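Local coordinates for malonate decarboxylase subunit alpha (PDB 6MPR), which probably serves as the acyl carrier protein transferase of malonate decarboxylase, exchanging malonate for acetate on the carrier thioester, at residues V63-N68 and V159-F164; D73-S78 and I196-E201; S265-I270 and D362-A367; I294-T299 and W314-H319. All coordinates share one frame; numbering follows the deposited sequence.

Contact 1. Residues V63-N68 and V159-F164; sequences VLEGNN and VLSAGF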
loop_
_atom_site.group_PDB
_atom_site.type_symbol
_atom_site.label_atom_id
_atom_site.label_comp_id
_atom_site.label_asym_id
_atom_site.label_seq_id
_atom_site.Cartn_x
_atom_site.Cartn_y
_atom_site.Cartn_z
ATOM N N VAL A 63 -3.522 -0.949 -20.114
ATOM C CA VAL A 63 -2.897 0.076 -19.285
ATOM C C VAL A 63 -2.077 0.977 -20.194
ATOM O O VAL A 63 -1.249 0.491 -20.971
ATOM C CB VAL A 63 -2.010 -0.571 -18.212
ATOM C CG1 VAL A 63 -1.166 0.488 -17.488
ATOM C CG2 VAL A 63 -2.872 -1.357 -17.204
ATOM N N LEU A 64 -2.280 2.288 -20.082
ATOM C CA LEU A 64 -1.584 3.265 -20.913
ATOM C C LEU A 64 -1.023 4.327 -19.985
ATOM O O LEU A 64 -1.773 4.912 -19.193
ATOM C CB LEU A 64 -2.527 3.903 -21.945
ATOM C CG LEU A 64 -1.980 5.090 -22.756
ATOM C CD1 LEU A 64 -0.759 4.657 -23.535
ATOM C CD2 LEU A 64 -3.048 5.622 -23.709
ATOM N N GLU A 65 0.288 4.545 -20.046
ATOM C CA GLU A 65 0.924 5.598 -19.258
ATOM C C GLU A 65 0.810 6.935 -19.987
ATOM O O GLU A 65 1.233 7.044 -21.140
ATOM C CB GLU A 65 2.399 5.258 -19.026
ATOM C CG GLU A 65 2.649 4.046 -18.125
ATOM C CD GLU A 65 4.133 3.784 -17.924
ATOM O OE1 GLU A 65 4.959 4.548 -18.460
ATOM O OE2 GLU A 65 4.477 2.795 -17.258
ATOM N N GLY A 66 0.197 7.929 -19.352
ATOM C CA GLY A 66 -0.684 7.701 -18.221
ATOM C C GLY A 66 -0.143 7.729 -16.797
ATOM O O GLY A 66 -0.906 7.513 -15.851
ATOM N N ASN A 67 1.154 7.949 -16.612
ATOM C CA ASN A 67 1.676 8.274 -15.289
ATOM C C ASN A 67 1.257 9.692 -14.930
ATOM O O ASN A 67 0.821 10.468 -15.784
ATOM C CB ASN A 67 3.209 8.220 -15.228
ATOM C CG ASN A 67 3.795 6.882 -15.615
ATOM O OD1 ASN A 67 3.828 5.949 -14.813
ATOM N ND2 ASN A 67 4.341 6.807 -16.821
ATOM N N ASN A 68 1.442 10.066 -13.667
ATOM C CA ASN A 68 1.132 11.444 -13.313
ATOM C C ASN A 68 2.004 12.424 -14.090
ATOM O O ASN A 68 1.521 13.488 -14.507
ATOM C CB ASN A 68 1.280 11.689 -11.818
ATOM C CG ASN A 68 0.868 13.111 -11.431
ATOM O OD1 ASN A 68 -0.323 13.406 -11.277
ATOM N ND2 ASN A 68 1.844 14.001 -11.313
ATOM N N VAL A 159 0.043 -3.608 -21.624
ATOM C CA VAL A 159 0.596 -2.448 -20.931
ATOM C C VAL A 159 1.461 -1.664 -21.908
ATOM O O VAL A 159 2.364 -2.231 -22.538
ATOM C CB VAL A 159 1.400 -2.857 -19.685
ATOM C CG1 VAL A 159 1.975 -1.626 -19.007
ATOM C CG2 VAL A 159 0.509 -3.627 -18.697
ATOM N N LEU A 160 1.183 -0.361 -22.023
ATOM C CA LEU A 160 1.886 0.573 -22.909
ATOM C C LEU A 160 2.615 1.575 -22.020
ATOM O O LEU A 160 1.983 2.425 -21.378
ATOM C CB LEU A 160 0.906 1.280 -23.845
ATOM C CG LEU A 160 -0.008 0.391 -24.688
ATOM C CD1 LEU A 160 -0.983 1.277 -25.497
ATOM C CD2 LEU A 160 0.837 -0.494 -25.601
ATOM N N SER A 161 3.944 1.467 -21.965
ATOM C CA SER A 161 4.747 2.202 -20.997
ATOM C C SER A 161 5.892 2.911 -21.702
ATOM O O SER A 161 6.122 2.735 -22.898
ATOM C CB SER A 161 5.312 1.272 -19.907
ATOM O OG SER A 161 4.285 0.739 -19.102
ATOM N N ALA A 162 6.619 3.737 -20.946
ATOM C CA ALA A 162 7.729 4.512 -21.490
ATOM C C ALA A 162 8.962 4.444 -20.599
ATOM O O ALA A 162 8.857 4.372 -19.370
ATOM C CB ALA A 162 7.339 5.987 -21.662
ATOM N N GLY A 163 10.141 4.530 -21.235
ATOM C CA GLY A 163 11.398 4.608 -20.520
ATOM C C GLY A 163 12.421 5.426 -21.289
ATOM O O GLY A 163 12.181 5.872 -22.411
ATOM N N PHE A 164 13.580 5.632 -20.657
ATOM C CA PHE A 164 14.653 6.386 -21.301
ATOM C C PHE A 164 15.373 5.544 -22.341
ATOM O O PHE A 164 15.644 6.011 -23.453
ATOM C CB PHE A 164 15.663 6.876 -20.261
ATOM C CG PHE A 164 15.204 8.072 -19.488
ATOM C CD1 PHE A 164 15.225 9.337 -20.064
ATOM C CD2 PHE A 164 14.771 7.943 -18.174
ATOM C CE1 PHE A 164 14.809 10.449 -19.347
ATOM C CE2 PHE A 164 14.342 9.049 -17.461
ATOM C CZ PHE A 164 14.374 10.301 -18.037
#
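OE2 of Glu-65 is gripped by two serine hydroxyls, Ser-161 OG across the contact and Ser-181 OG from helix 181-189. This happens at the C-terminal ends of two neighbouring strands, 61-64 and 158-163, in the parallel sheet of a Rossmann-like fold. Ser-161 OG, in the conformer described here (a second was modelled), donates to OE2 of Glu-65 at 2.8 Å, coming from above the carboxylate plane. Ala-162 N donates to Glu-65 OE1 at 3.1 Å, again from above the plane. In one of the two conformers of Asn-67, ND2 adds a weak bond to OE1 and also bonds Lys-70 O. The extended side chain of Glu-65 (chi2 -179°) carries CD out so that the carboxylate can bond both Ser-161 OG and Ala-162 N.

Earlier in the strands the backbones pair in the usual parallel way: Leu-160 N donates to Val-63 O at 2.8 Å. Glu-65 N to Leu-160 O, at 3.0 Å, takes the pairing one residue past the end of strand 61-64. Val-63 and Val-159 lie side by side on the face packed against helix 181-189, with Val-63 CB 4.0 Å from Val-159 CG2. Leu-64 and Leu-160 occupy the other face, packed against helix 73-79. One branch of Leu-64 leans across its neighbour: CD1, placed by chi2 (60°), sits 3.8 Å from CB of Leu-160.

Contact 2. Residues D73-S78 and I196-E201; sequences DFLSRS and IVQVNE
Leu-75 and Gln-198 run alongside one another, pointing opposite ways, and this is the tight part of a helix-on-sheet contact in the Rossmann-like fold. Helix 73-78 lies over strand 196-199, with the axes 8.6 Å apart at closest approach and at 119° to each other. CG of Leu-75 touches CB of Gln-198 at 3.9 Å. Its CD1 branch drops onto the strand backbone, 3.6 Å from Ile-196 O, while CD2 makes a looser contact with Ile-196 CG2 at 4.3 Å. Leu-160 of strand 158-163 packs against both Leu-75 and Ile-196.

CG of Gln-198 is wedged between its own N and C (chi1 66°), and the extended chain beyond it brings the amide up to the first turn of the helix. There OE1 accepts a bond from Leu-75 N at 3.0 Å, nearly straight at 156°. Partial positive charge at this helix end would be expected to suit the carbonyl oxygen.

The other end of the amide is held less directly, through a water. Gln-198 NE2 donates to it at 3.0 Å, and the water in turn donates to Asp-73 OD1 at 2.6 Å, an oxygen that Tyr-230 N also binds. Further out, where Arg-77 is partly exposed, contact with the strand gives way to salt bridges: Arg-77 NH1 pairs with Asp-226 OD2, and within the helix Asp-73 OD2 takes both Arg-77 NE and NH2, the latter at 2.9 Å. These two nitrogens come from the same face of the carboxylate, and OD2 lies in the guanidinium plane.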
loop_
_atom_site.group_PDB
_atom_site.type_symbol
_atom_site.label_atom_id
_atom_site.label_comp_id
_atom_site.label_asym_id
_atom_site.label_seq_id
_atom_site.Cartn_x
_atom_site.Cartn_y
_atom_site.Cartn_z
ATOM N N ASP A 73 3.726 9.078 -24.817
ATOM C CA ASP A 73 2.871 9.813 -25.752
ATOM C C ASP A 73 3.016 9.339 -27.192
ATOM O O ASP A 73 2.082 9.503 -27.986
ATOM C CB ASP A 73 3.136 11.318 -25.658
ATOM C CG ASP A 73 4.508 11.717 -26.159
ATOM O OD1 ASP A 73 5.531 11.334 -25.532
ATOM O OD2 ASP A 73 4.566 12.410 -27.198
ATOM N N PHE A 74 4.156 8.747 -27.550
ATOM C CA PHE A 74 4.248 8.105 -28.859
ATOM C C PHE A 74 3.273 6.938 -28.954
ATOM O O PHE A 74 2.558 6.794 -29.957
ATOM C CB PHE A 74 5.686 7.652 -29.106
ATOM C CG PHE A 74 5.887 6.899 -30.382
ATOM C CD1 PHE A 74 5.662 7.506 -31.609
ATOM C CD2 PHE A 74 6.330 5.595 -30.353
ATOM C CE1 PHE A 74 5.876 6.806 -32.796
ATOM C CE2 PHE A 74 6.529 4.889 -31.526
ATOM C CZ PHE A 74 6.306 5.500 -32.747
ATOM N N LEU A 75 3.195 6.119 -27.905
ATOM C CA LEU A 75 2.262 4.990 -27.941
ATOM C C LEU A 75 0.813 5.460 -27.902
ATOM O O LEU A 75 -0.033 4.913 -28.615
ATOM C CB LEU A 75 2.543 4.015 -26.787
ATOM C CG LEU A 75 3.904 3.317 -26.806
ATOM C CD1 LEU A 75 4.065 2.353 -25.604
ATOM C CD2 LEU A 75 4.135 2.603 -28.130
ATOM N N SER A 76 0.507 6.481 -27.092
ATOM C CA SER A 76 -0.873 6.957 -27.029
ATOM C C SER A 76 -1.284 7.646 -28.328
ATOM O O SER A 76 -2.396 7.420 -28.814
ATOM C CB SER A 76 -1.081 7.875 -25.818
ATOM O OG SER A 76 -0.209 8.994 -25.839
ATOM N N ARG A 77 -0.403 8.469 -28.921
ATOM C CA ARG A 77 -0.729 9.079 -30.211
ATOM C C ARG A 77 -0.904 8.010 -31.282
ATOM O O ARG A 77 -1.785 8.123 -32.150
ATOM C CB ARG A 77 0.355 10.081 -30.634
ATOM C CG ARG A 77 0.353 11.393 -29.844
ATOM C CD ARG A 77 1.419 12.378 -30.357
ATOM N NE ARG A 77 2.745 12.132 -29.779
ATOM C CZ ARG A 77 3.772 11.625 -30.464
ATOM N NH1 ARG A 77 3.632 11.311 -31.746
ATOM N NH2 ARG A 77 4.948 11.436 -29.875
ATOM N N SER A 78 -0.080 6.957 -31.229
ATOM C CA SER A 78 -0.182 5.888 -32.218
ATOM C C SER A 78 -1.462 5.091 -32.020
ATOM O O SER A 78 -2.170 4.788 -32.987
ATOM C CB SER A 78 1.047 4.967 -32.146
ATOM O OG SER A 78 2.264 5.641 -32.475
ATOM N N ILE A 196 4.575 -3.421 -23.981
ATOM C CA ILE A 196 5.287 -2.666 -25.006
ATOM C C ILE A 196 5.813 -1.395 -24.365
ATOM O O ILE A 196 5.040 -0.640 -23.772
ATOM C CB ILE A 196 4.378 -2.321 -26.198
ATOM C CG1 ILE A 196 3.787 -3.596 -26.805
ATOM C CG2 ILE A 196 5.159 -1.514 -27.241
ATOM C CD1 ILE A 196 2.538 -3.350 -27.578
ATOM N N VAL A 197 7.112 -1.143 -24.505
ATOM C CA VAL A 197 7.755 0.021 -23.893
ATOM C C VAL A 197 8.348 0.894 -24.998
ATOM O O VAL A 197 9.237 0.457 -25.740
ATOM C CB VAL A 197 8.837 -0.387 -22.878
ATOM C CG1 VAL A 197 9.356 0.837 -22.118
ATOM C CG2 VAL A 197 8.284 -1.427 -21.895
ATOM N N GLN A 198 7.885 2.136 -25.094
ATOM C CA GLN A 198 8.593 3.099 -25.926
ATOM C C GLN A 198 9.809 3.637 -25.171
ATOM O O GLN A 198 9.749 3.877 -23.959
ATOM C CB GLN A 198 7.663 4.242 -26.348
ATOM C CG GLN A 198 7.177 5.129 -25.184
ATOM C CD GLN A 198 6.679 6.462 -25.672
ATOM O OE1 GLN A 198 5.526 6.591 -26.085
ATOM N NE2 GLN A 198 7.550 7.473 -25.637
ATOM N N VAL A 199 10.929 3.803 -25.881
ATOM C CA VAL A 199 12.135 4.351 -25.266
ATOM C C VAL A 199 12.671 5.510 -26.091
ATOM O O VAL A 199 12.494 5.571 -27.313
ATOM C CB VAL A 199 13.249 3.292 -25.058
ATOM C CG1 VAL A 199 12.798 2.247 -24.038
ATOM C CG2 VAL A 199 13.656 2.636 -26.383
ATOM N N ASN A 200 13.358 6.428 -25.405
ATOM C CA ASN A 200 13.980 7.555 -26.095
ATOM C C ASN A 200 15.154 7.108 -26.952
ATOM O O ASN A 200 15.387 7.682 -28.023
ATOM C CB ASN A 200 14.459 8.610 -25.097
ATOM C CG ASN A 200 13.317 9.268 -24.359
ATOM O OD1 ASN A 200 12.145 9.047 -24.680
ATOM N ND2 ASN A 200 13.645 10.077 -23.367
ATOM N N GLU A 201 15.890 6.089 -26.500
ATOM C CA GLU A 201 17.108 5.611 -27.145
ATOM C C GLU A 201 17.182 4.091 -27.084
ATOM O O GLU A 201 16.815 3.480 -26.078
ATOM C CB GLU A 201 18.350 6.149 -26.438
ATOM C CG GLU A 201 18.758 7.540 -26.760
ATOM C CD GLU A 201 20.029 7.874 -26.016
ATOM O OE1 GLU A 201 19.940 8.179 -24.810
ATOM O OE2 GLU A 201 21.116 7.768 -26.621
HETATM O O HOH W 1 7.165 10.026 -27.093
#

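Contact 3. Residues S265-I270 and D362-A367; sequences SLNHGI and DLFIGA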
loop_
_atom_site.group_PDB
_atom_site.type_symbol
_atom_site.label_atom_id
_atom_site.label_comp_id
_atom_site.label_asym_id
_atom_site.label_seq_id
_atom_site.Cartn_x
_atom_site.Cartn_y
_atom_site.Cartn_z
ATOM N N SER A 265 7.743 13.447 9.944
ATOM C CA SER A 265 7.670 12.926 8.582
ATOM C C SER A 265 6.358 13.367 7.955
ATOM O O SER A 265 5.337 13.462 8.642
ATOM C CB SER A 265 7.775 11.396 8.571
ATOM O OG SER A 265 6.806 10.810 9.420
ATOM N N LEU A 266 6.380 13.635 6.649
ATOM C CA LEU A 266 5.191 14.238 6.057
ATOM C C LEU A 266 5.263 14.209 4.539
ATOM O O LEU A 266 6.327 14.007 3.941
ATOM C CB LEU A 266 5.009 15.688 6.539
ATOM C CG LEU A 266 5.961 16.767 5.999
ATOM C CD1 LEU A 266 5.498 18.113 6.505
ATOM C CD2 LEU A 266 7.442 16.541 6.396
ATOM N N ASN A 267 4.094 14.398 3.935
ATOM C CA ASN A 267 3.932 14.743 2.532
ATOM C C ASN A 267 3.224 16.092 2.421
ATOM O O ASN A 267 2.328 16.405 3.214
ATOM C CB ASN A 267 3.136 13.662 1.809
ATOM C CG ASN A 267 2.722 14.065 0.396
ATOM O OD1 ASN A 267 1.556 14.400 0.155
ATOM N ND2 ASN A 267 3.666 13.999 -0.551
ATOM N N HIS A 268 3.650 16.891 1.447
ATOM C CA HIS A 268 2.985 18.131 1.061
ATOM C C HIS A 268 2.287 17.920 -0.272
ATOM O O HIS A 268 2.940 17.531 -1.247
ATOM C CB HIS A 268 3.971 19.283 0.864
ATOM C CG HIS A 268 4.454 19.919 2.125
ATOM N ND1 HIS A 268 5.355 20.960 2.113
ATOM C CD2 HIS A 268 4.141 19.699 3.422
ATOM C CE1 HIS A 268 5.590 21.344 3.359
ATOM N NE2 HIS A 268 4.854 20.604 4.170
ATOM N N GLY A 269 0.991 18.225 -0.330
ATOM C CA GLY A 269 0.349 18.427 -1.622
ATOM C C GLY A 269 0.849 19.720 -2.247
ATOM O O GLY A 269 0.916 20.758 -1.583
ATOM N N ILE A 270 1.227 19.661 -3.524
ATOM C CA ILE A 270 1.916 20.788 -4.148
ATOM C C ILE A 270 0.969 21.981 -4.286
ATOM O O ILE A 270 -0.183 21.840 -4.722
ATOM C CB ILE A 270 2.512 20.367 -5.502
ATOM C CG1 ILE A 270 3.177 21.555 -6.197
ATOM C CG2 ILE A 270 1.457 19.771 -6.413
ATOM C CD1 ILE A 270 4.549 21.841 -5.702
ATOM N N ASP A 362 3.890 10.903 9.380
ATOM C CA ASP A 362 3.021 11.467 10.412
ATOM C C ASP A 362 1.855 12.253 9.832
ATOM O O ASP A 362 0.811 12.376 10.482
ATOM C CB ASP A 362 3.803 12.435 11.311
ATOM C CG ASP A 362 4.761 11.753 12.247
ATOM O OD1 ASP A 362 4.601 10.546 12.540
ATOM O OD2 ASP A 362 5.668 12.465 12.738
ATOM N N LEU A 363 2.026 12.845 8.652
ATOM C CA LEU A 363 1.134 13.929 8.274
ATOM C C LEU A 363 1.011 14.035 6.757
ATOM O O LEU A 363 1.988 13.829 6.023
ATOM C CB LEU A 363 1.627 15.264 8.862
ATOM C CG LEU A 363 0.855 16.557 8.514
ATOM C CD1 LEU A 363 0.814 17.469 9.732
ATOM C CD2 LEU A 363 1.491 17.273 7.331
ATOM N N PHE A 364 -0.203 14.344 6.307
ATOM C CA PHE A 364 -0.466 14.878 4.985
ATOM C C PHE A 364 -1.083 16.264 5.130
ATOM O O PHE A 364 -1.876 16.511 6.045
ATOM C CB PHE A 364 -1.425 13.965 4.179
ATOM C CG PHE A 364 -1.969 14.611 2.938
ATOM C CD1 PHE A 364 -1.153 14.830 1.842
ATOM C CD2 PHE A 364 -3.298 14.996 2.865
ATOM C CE1 PHE A 364 -1.642 15.414 0.699
ATOM C CE2 PHE A 364 -3.793 15.603 1.733
ATOM C CZ PHE A 364 -2.970 15.801 0.639
ATOM N N ILE A 365 -0.708 17.174 4.237
ATOM C CA ILE A 365 -1.310 18.505 4.180
ATOM C C ILE A 365 -1.487 18.879 2.714
ATOM O O ILE A 365 -0.565 18.726 1.912
ATOM C CB ILE A 365 -0.454 19.547 4.947
ATOM C CG1 ILE A 365 -1.068 20.953 4.875
ATOM C CG2 ILE A 365 0.987 19.546 4.432
ATOM C CD1 ILE A 365 -0.569 21.861 6.008
ATOM N N GLY A 366 -2.677 19.336 2.354
ATOM C CA GLY A 366 -2.928 19.761 0.996
ATOM C C GLY A 366 -4.182 20.603 0.949
ATOM O O GLY A 366 -4.757 20.952 1.981
ATOM N N ALA A 367 -4.611 20.918 -0.265
ATOM C CA ALA A 367 -5.750 21.803 -0.430
ATOM C C ALA A 367 -6.832 21.120 -1.251
ATOM O O ALA A 367 -6.696 19.984 -1.699
ATOM C CB ALA A 367 -5.342 23.122 -1.078
#
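His-268 runs alongside Ile-365, and its ring comes nearest at CD2 before drawing off again. Its CB is still 4.7 Å from Ile-365 CG2. CG, anti to the carbonyl carbon (chi1 -78°), comes to 4.2 Å from that methyl, and CD2 presses against it at 3.3 Å, a tight carbon-carbon contact. At the tip, NE2 lies 4.0 Å from the same CG2 and is hydrogen-bonded to Tyr-258 OH, while ND1 on the other side of the ring bonds Glu-278 OE2. With both nitrogens tied to helices on this face, the ring's rotation is fixed.

The two strands, 265-268 and 363-366, are parallel neighbours at the point where a Rossmann-like sheet reverses its order: the chain adds strands 297-299 and 317-319 on one side of 265-268 before returning with 363-366 on the other. Asn-267 N donates to Leu-363 O at 3.0 Å, and Gly-269 N to Ile-365 O at 2.8 Å, the latter almost straight. At the beginning of the pairing, Ser-265 OG accepts from Asp-362 N at 2.9 Å.

On the face opposite His-268, the amide of Asn-267 and the ring of Phe-364 lie side by side, only 10° from coplanar. Asn-267 ND2 is bonded to Thr-299 O, which holds the amide so that OD1 meets the ring edge in plane, 3.2 Å from Phe-364 CD1.

Contact 4. Residues I294-T299 and W314-H319; sequences ICRNWT and WVESVH
Arg-296 and Glu-316 cross obliquely, their guanidinium and carboxylate planes 52° apart, in a salt bridge where strands 297-299 and 317-319 of a beta-alpha-beta unit begin. NH1 of Arg-296 meets OE2 of Glu-316 at 3.0 Å, on the syn side but tilted from the carboxylate plane, and OE2 stays near the guanidinium plane. The bend of the arginine at chi3 (-71°) sets NE, which bonds Gln-264 OE1. In the backbone, Arg-296 O accepts from both Glu-316 N and Ser-317 N.

Trp-298 meets Val-315 at about a right angle, its CD1 3.7 Å from Val-315 CG1. The indole is held by NE1, which donates to Cys-295 O at 2.8 Å from above the carbonyl plane. The Trp-314 ring offers its edge instead: Ile-294 CG1 lies in the ring plane, 3.9 Å from CZ3.

On the face opposite Trp-298, Ser-317 OG donates to Asn-297 OD1 at 2.9 Å, in the amide plane and on a lone pair. A water gives one proton to Ser-317 OG at 2.7 Å and the other to Trp-298 O at 2.9 Å. Val-152 of the second subunit packs on both Asn-297 and Ser-317. The buried serine hydroxyl thus both gives and receives a hydrogen bond, and Asn-297 OD1 is satisfied as its acceptor.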
loop_
_atom_site.group_PDB
_atom_site.type_symbol
_atom_site.label_atom_id
_atom_site.label_comp_id
_atom_site.label_asym_id
_atom_site.label_seq_id
_atom_site.Cartn_x
_atom_site.Cartn_y
_atom_site.Cartn_z
ATOM N N ILE A 294 11.591 18.850 13.554
ATOM C CA ILE A 294 10.395 18.634 12.748
ATOM C C ILE A 294 10.817 18.478 11.292
ATOM O O ILE A 294 11.864 18.969 10.864
ATOM C CB ILE A 294 9.354 19.772 12.855
ATOM C CG1 ILE A 294 9.940 21.086 12.322
ATOM C CG2 ILE A 294 8.886 19.962 14.313
ATOM C CD1 ILE A 294 8.919 22.188 12.150
ATOM N N CYS A 295 9.976 17.786 10.530
ATOM C CA CYS A 295 10.074 17.768 9.068
ATOM C C CYS A 295 11.403 17.194 8.580
ATOM O O CYS A 295 12.042 17.741 7.674
ATOM C CB CYS A 295 9.859 19.170 8.491
ATOM S SG CYS A 295 8.290 19.951 8.953
ATOM N N ARG A 296 11.784 16.045 9.140
ATOM C CA ARG A 296 13.053 15.409 8.791
ATOM C C ARG A 296 12.946 14.485 7.583
ATOM O O ARG A 296 13.825 14.498 6.710
ATOM C CB ARG A 296 13.586 14.635 9.991
ATOM C CG ARG A 296 13.930 15.540 11.157
ATOM C CD ARG A 296 14.727 14.801 12.213
ATOM N NE ARG A 296 13.901 13.830 12.913
ATOM C CZ ARG A 296 14.089 12.516 12.879
ATOM N NH1 ARG A 296 15.099 12.005 12.182
ATOM N NH2 ARG A 296 13.271 11.716 13.552
ATOM N N ASN A 297 11.884 13.694 7.497
ATOM C CA ASN A 297 11.780 12.628 6.506
ATOM C C ASN A 297 10.554 12.845 5.639
ATOM O O ASN A 297 9.446 13.011 6.153
ATOM C CB ASN A 297 11.728 11.274 7.212
ATOM C CG ASN A 297 12.859 11.110 8.195
ATOM O OD1 ASN A 297 14.024 11.059 7.802
ATOM N ND2 ASN A 297 12.531 11.043 9.480
ATOM N N TRP A 298 10.745 12.838 4.322
ATOM C CA TRP A 298 9.693 13.240 3.409
ATOM C C TRP A 298 9.358 12.153 2.391
ATOM O O TRP A 298 10.230 11.399 1.939
ATOM C CB TRP A 298 10.108 14.513 2.660
ATOM C CG TRP A 298 10.365 15.717 3.536
ATOM C CD1 TRP A 298 11.387 15.894 4.441
ATOM C CD2 TRP A 298 9.606 16.920 3.548
ATOM N NE1 TRP A 298 11.291 17.137 5.024
ATOM C CE2 TRP A 298 10.213 17.793 4.482
ATOM C CE3 TRP A 298 8.465 17.354 2.857
ATOM C CZ2 TRP A 298 9.716 19.072 4.741
ATOM C CZ3 TRP A 298 7.973 18.624 3.121
ATOM C CH2 TRP A 298 8.605 19.471 4.052
ATOM N N THR A 299 8.081 12.087 2.035
ATOM C CA THR A 299 7.627 11.438 0.812
ATOM C C THR A 299 7.169 12.567 -0.097
ATOM O O THR A 299 6.143 13.213 0.169
ATOM C CB THR A 299 6.504 10.433 1.071
ATOM O OG1 THR A 299 5.418 11.095 1.738
ATOM C CG2 THR A 299 7.000 9.292 1.935
ATOM N N TRP A 314 17.637 20.877 7.145
ATOM C CA TRP A 314 16.371 20.438 7.727
ATOM C C TRP A 314 15.969 19.068 7.213
ATOM O O TRP A 314 15.427 18.249 7.966
ATOM C CB TRP A 314 15.243 21.413 7.396
ATOM C CG TRP A 314 15.330 22.691 8.132
ATOM C CD1 TRP A 314 16.200 23.713 7.891
ATOM C CD2 TRP A 314 14.505 23.107 9.225
ATOM N NE1 TRP A 314 15.976 24.738 8.780
ATOM C CE2 TRP A 314 14.934 24.393 9.602
ATOM C CE3 TRP A 314 13.442 22.517 9.917
ATOM C CZ2 TRP A 314 14.354 25.093 10.661
ATOM C CZ3 TRP A 314 12.865 23.206 10.957
ATOM C CH2 TRP A 314 13.324 24.484 11.326
ATOM N N VAL A 315 16.212 18.814 5.932
ATOM C CA VAL A 315 15.641 17.675 5.227
ATOM C C VAL A 315 16.657 16.544 5.254
ATOM O O VAL A 315 17.703 16.622 4.594
ATOM C CB VAL A 315 15.271 18.037 3.787
ATOM C CG1 VAL A 315 14.744 16.808 3.070
ATOM C CG2 VAL A 315 14.241 19.168 3.750
ATOM N N GLU A 316 16.324 15.465 5.970
ATOM C CA GLU A 316 17.237 14.338 6.118
ATOM C C GLU A 316 17.062 13.274 5.050
ATOM O O GLU A 316 18.048 12.634 4.661
ATOM C CB GLU A 316 17.078 13.728 7.513
ATOM C CG GLU A 316 17.653 14.711 8.539
ATOM C CD GLU A 316 17.433 14.319 9.983
ATOM O OE1 GLU A 316 17.611 15.204 10.848
ATOM O OE2 GLU A 316 17.086 13.147 10.257
ATOM N N SER A 317 15.847 13.089 4.550
ATOM C CA SER A 317 15.588 12.050 3.569
ATOM C C SER A 317 14.363 12.437 2.753
ATOM O O SER A 317 13.406 13.018 3.276
ATOM C CB SER A 317 15.367 10.697 4.248
ATOM O OG SER A 317 14.145 10.684 4.974
ATOM N N VAL A 318 14.405 12.114 1.469
ATOM C CA VAL A 318 13.252 12.278 0.587
ATOM C C VAL A 318 13.161 11.033 -0.270
ATOM O O VAL A 318 14.130 10.686 -0.960
ATOM C CB VAL A 318 13.378 13.514 -0.318
ATOM C CG1 VAL A 318 12.142 13.659 -1.212
ATOM C CG2 VAL A 318 13.605 14.760 0.491
ATOM N N HIS A 319 12.008 10.368 -0.234
ATOM C CA HIS A 319 11.639 9.347 -1.208
ATOM C C HIS A 319 10.613 9.937 -2.168
ATOM O O HIS A 319 9.708 10.656 -1.740
ATOM C CB HIS A 319 11.060 8.108 -0.523
ATOM C CG HIS A 319 10.938 6.946 -1.449
ATOM N ND1 HIS A 319 9.764 6.643 -2.107
ATOM C CD2 HIS A 319 11.868 6.075 -1.912
ATOM C CE1 HIS A 319 9.964 5.606 -2.900
ATOM N NE2 HIS A 319 11.235 5.248 -2.808
HETATM O O HOH W 2 14.588 19.207 10.334
HETATM O O HOH W 3 16.669 10.850 9.360
HETATM O O HOH W 4 12.116 9.759 3.388
#

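Overall arrangement
The four contacts fall in two Rossmann-like halves of the chain. Contacts 1 and 2 share one parallel sheet, their centres about 8 Å apart: strands 158-163 and 194-199 are neighbours, probably hydrogen-bonded through Gly-163 N and Gln-198 O at 2.8 Å, and helix 73-79 follows strand 61-64 to cover both. Contacts 3 and 4 share the other sheet, centres about 12 Å apart, with contact 4 nested in the loop closed by contact 3. Between the pairs nothing touches: contacts 1 and 3 come within about 8 Å at their nearest atoms, contacts 2 and 4 only within about 20 Å.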